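Local coordinates for protein CbbY (Rhodobacter sphaeroides, PDB 4UAS) that dephosphorylates xylulose-1,5-bisphosphate, a potent Rubisco inhibitor, as a highly selective magnesium-dependent sugar phosphatase of the haloacid dehalogenase superfamily, at residues Val193-Phe197 with Tyr198-Glu202. Residues are numbered along the deposited sequence; the frame is centred on the assembly and turned at random.
Sequences VSPGF and YTRHE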
ATOM      1  N   VAL A 193      -1.162  -4.630  12.499  1.00  7.50           N
ATOM      2  CA  VAL A 193      -0.012  -3.999  11.930  1.00  6.90           C
ATOM      3  C   VAL A 193       1.188  -4.947  11.960  1.00  7.19           C
ATOM      4  O   VAL A 193       1.499  -5.496  13.019  1.00  8.05           O
ATOM      5  CB  VAL A 193       0.313  -2.659  12.612  1.00  7.62           C
ATOM      6  CG1 VAL A 193       1.606  -2.074  12.073  1.00  9.84           C
ATOM      7  CG2 VAL A 193      -0.819  -1.674  12.477  1.00  9.29           C
ATOM      8  N   SER A 194       1.930  -5.010  10.863  1.00  7.33           N
ATOM      9  CA  SER A 194       3.291  -5.586  10.860  1.00  7.33           C
ATOM     10  C   SER A 194       4.177  -4.634  10.103  1.00  7.34           C
ATOM     11  O   SER A 194       4.013  -4.458   8.896  1.00  7.55           O
ATOM     12  CB  SER A 194       3.367  -6.947  10.237  1.00  7.61           C
ATOM     13  OG  SER A 194       4.710  -7.464  10.373  1.00  8.94           O
ATOM     14  N   PRO A 195       5.103  -3.924  10.792  1.00  7.83           N
ATOM     15  CA  PRO A 195       5.933  -2.929  10.089  1.00  8.21           C
ATOM     16  C   PRO A 195       6.990  -3.531   9.230  1.00  8.35           C
ATOM     17  O   PRO A 195       7.231  -4.731   9.245  1.00  9.80           O
ATOM     18  CB  PRO A 195       6.494  -2.080  11.203  1.00 10.97           C
ATOM     19  CG  PRO A 195       6.534  -2.960  12.310  1.00 13.16           C
ATOM     20  CD  PRO A 195       5.420  -4.007  12.238  1.00  9.15           C
ATOM     21  N   GLY A 196       7.640  -2.690   8.492  1.00 11.97           N
ATOM     22  CA  GLY A 196       8.751  -3.099   7.667  1.00 14.98           C
ATOM     23  C   GLY A 196       9.802  -2.071   7.728  1.00 13.48           C
ATOM     24  O   GLY A 196       9.817  -1.215   8.615  1.00 12.56           O
ATOM     25  N   PHE A 197      10.734  -2.166   6.781  1.00 16.02           N
ATOM     26  CA  PHE A 197      11.917  -1.397   6.842  1.00 17.11           C
ATOM     27  C   PHE A 197      11.697   0.116   7.111  1.00 16.06           C
ATOM     28  O   PHE A 197      12.343   0.748   7.961  1.00 15.85           O
ATOM     29  CB  PHE A 197      12.766  -1.579   5.513  1.00 19.97           C
ATOM     30  CG  PHE A 197      14.002  -0.746   5.463  1.00 18.76           C
ATOM     31  CD1 PHE A 197      15.031  -0.991   6.297  1.00 21.11           C
ATOM     32  CD2 PHE A 197      14.155   0.255   4.496  1.00 23.33           C
ATOM     33  CE1 PHE A 197      16.156  -0.229   6.276  1.00 21.64           C
ATOM     34  CE2 PHE A 197      15.295   0.989   4.449  1.00 23.94           C
ATOM     35  CZ  PHE A 197      16.295   0.783   5.347  1.00 24.37           C
ATOM     36  N   TYR A 198      10.818   0.693   6.311  1.00 13.64           N
ATOM     37  CA  TYR A 198      10.639   2.124   6.341  1.00 12.34           C
ATOM     38  C   TYR A 198       9.685   2.595   7.430  1.00 12.04           C
ATOM     39  O   TYR A 198       9.526   3.785   7.620  1.00 13.95           O
ATOM     40  CB  TYR A 198      10.166   2.625   4.997  1.00 13.00           C
ATOM     41  CG  TYR A 198      11.258   2.810   3.995  1.00 11.18           C
ATOM     42  CD1 TYR A 198      11.328   2.043   2.836  1.00 11.57           C
ATOM     43  CD2 TYR A 198      12.179   3.814   4.154  1.00 11.65           C
ATOM     44  CE1 TYR A 198      12.295   2.278   1.885  1.00 10.71           C
ATOM     45  CE2 TYR A 198      13.190   4.062   3.192  1.00 10.84           C
ATOM     46  CZ  TYR A 198      13.226   3.278   2.066  1.00 10.20           C
ATOM     47  OH  TYR A 198      14.196   3.577   1.141  1.00 11.32           O
ATOM     48  N   THR A 199       9.038   1.690   8.166  1.00  9.82           N
ATOM     49  CA  THR A 199       8.050   2.037   9.189  1.00  9.83           C
ATOM     50  C   THR A 199       8.349   1.529  10.580  1.00 10.57           C
ATOM     51  O   THR A 199       7.600   1.807  11.486  1.00 12.18           O
ATOM     52  CB  THR A 199       6.654   1.648   8.760  1.00  8.89           C
ATOM     53  OG1 THR A 199       6.624   0.216   8.645  1.00  9.84           O
ATOM     54  CG2 THR A 199       6.229   2.347   7.491  1.00 10.70           C
ATOM     55  N   ARG A 200       9.425   0.792  10.726  1.00 13.53           N
ATOM     56  CA  ARG A 200       9.715   0.175  11.993  1.00 17.42           C
ATOM     57  C   ARG A 200       9.909   1.153  13.166  1.00 14.62           C
ATOM     58  O   ARG A 200       9.648   0.803  14.326  1.00 17.96           O
ATOM     59  CB  ARG A 200      10.899  -0.746  11.891  1.00 25.27           C
ATOM     60  CG  ARG A 200      10.760  -1.851  12.913  1.00 27.59           C
ATOM     61  CD  ARG A 200      11.904  -2.776  12.694  1.00 23.03           C
ATOM     62  NE  ARG A 200      11.995  -3.381  11.338  1.00 18.06           N
ATOM     63  CZ  ARG A 200      11.189  -4.345  10.943  1.00 14.29           C
ATOM     64  NH1 ARG A 200      11.346  -4.858   9.736  1.00 17.21           N
ATOM     65  NH2 ARG A 200      10.254  -4.734  11.715  1.00 17.09           N
ATOM     66  N   HIS A 201      10.328   2.378  12.826  1.00 14.39           N
ATOM     67  CA  HIS A 201      10.568   3.430  13.805  1.00 15.59           C
ATOM     68  C   HIS A 201       9.254   4.016  14.323  1.00 14.23           C
ATOM     69  O   HIS A 201       9.270   4.844  15.274  1.00 17.55           O
ATOM     70  CB  HIS A 201      11.439   4.529  13.207  1.00 17.62           C
ATOM     71  CG  HIS A 201      10.748   5.294  12.122  1.00 18.18           C
ATOM     72  ND1 HIS A 201      10.599   4.813  10.842  1.00 16.67           N
ATOM     73  CD2 HIS A 201      10.145   6.492  12.145  1.00 17.46           C
ATOM     74  CE1 HIS A 201       9.944   5.662  10.099  1.00 16.52           C
ATOM     75  NE2 HIS A 201       9.642   6.690  10.880  1.00 17.08           N
ATOM     76  N   GLU A 202       8.136   3.769  13.641  1.00 11.90           N
ATOM     77  CA  GLU A 202       6.864   4.390  14.000  1.00 12.00           C
ATOM     78  C   GLU A 202       6.266   3.765  15.251  1.00 14.08           C
ATOM     79  O   GLU A 202       6.626   2.667  15.673  1.00 16.57           O
ATOM     80  CB  GLU A 202       5.875   4.331  12.846  1.00 12.36           C
ATOM     81  CG  GLU A 202       6.352   5.095  11.591  1.00 11.73           C
ATOM     82  CD  GLU A 202       5.382   5.014  10.445  1.00 11.74           C
ATOM     83  OE1 GLU A 202       4.632   4.058  10.332  1.00 11.77           O
ATOM     84  OE2 GLU A 202       5.344   5.987   9.638  1.00 16.11           O
TER
HETATM   85  O   HOH W   1       8.050  -6.408  11.230  1.00 17.24           O
HETATM   86  O   HOH W   2       9.771  -6.811   8.392  1.00 23.62           O
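Gly-196 and Thr-199 grip each other twice where the loop after strand 190-193 of the parallel HAD-type sheet doubles back. The amide of Gly-196 gives an almost straight hydrogen bond to Thr-199 OG1 (N to OG1 3.1 Å, 174° at the hydrogen), and Thr-199 N returns one to Gly-196 O at 3.0 Å. With chi1 at 64°, OG1 sits between its own backbone N and carbonyl carbon, close against the ring of Pro-195 (CB to OG1 3.4 Å); the same hydroxyl also bonds Asp-176 O. Next to this tight core, Phe-197 and Tyr-198 form a T-shaped pair. Phe-197 CD2 stands over the centre of the phenol ring, 3.7 Å from Tyr-198 CD1, the planes inclined at 68°; Arg-43 of helix 39-45 adds a cation-pi contact to Phe-197, and Tyr-198 OH bonds Glu-18. A serine in place of Tyr-198 would probably leave the Phe-197 edge without its aromatic face and Glu-18 without its phenol partner. The solvent side is looser. Arg-200, its chain bent at chi3, lays one guanidinium face over Gly-196, but its NH2 stays 3.9 Å from Pro-195 O, and water fills in: one molecule bridges NH2 and that carbonyl, while a second takes a bond from NH1 and gives the carbonyl only a weak one. Direct bonds thus hold the loop at Thr-199, beside magnesium ligand Asp-176, and Tyr-198 packs on substrate-binding Glu-17, whereas the arginine, tied through water, probably keeps more freedom to move.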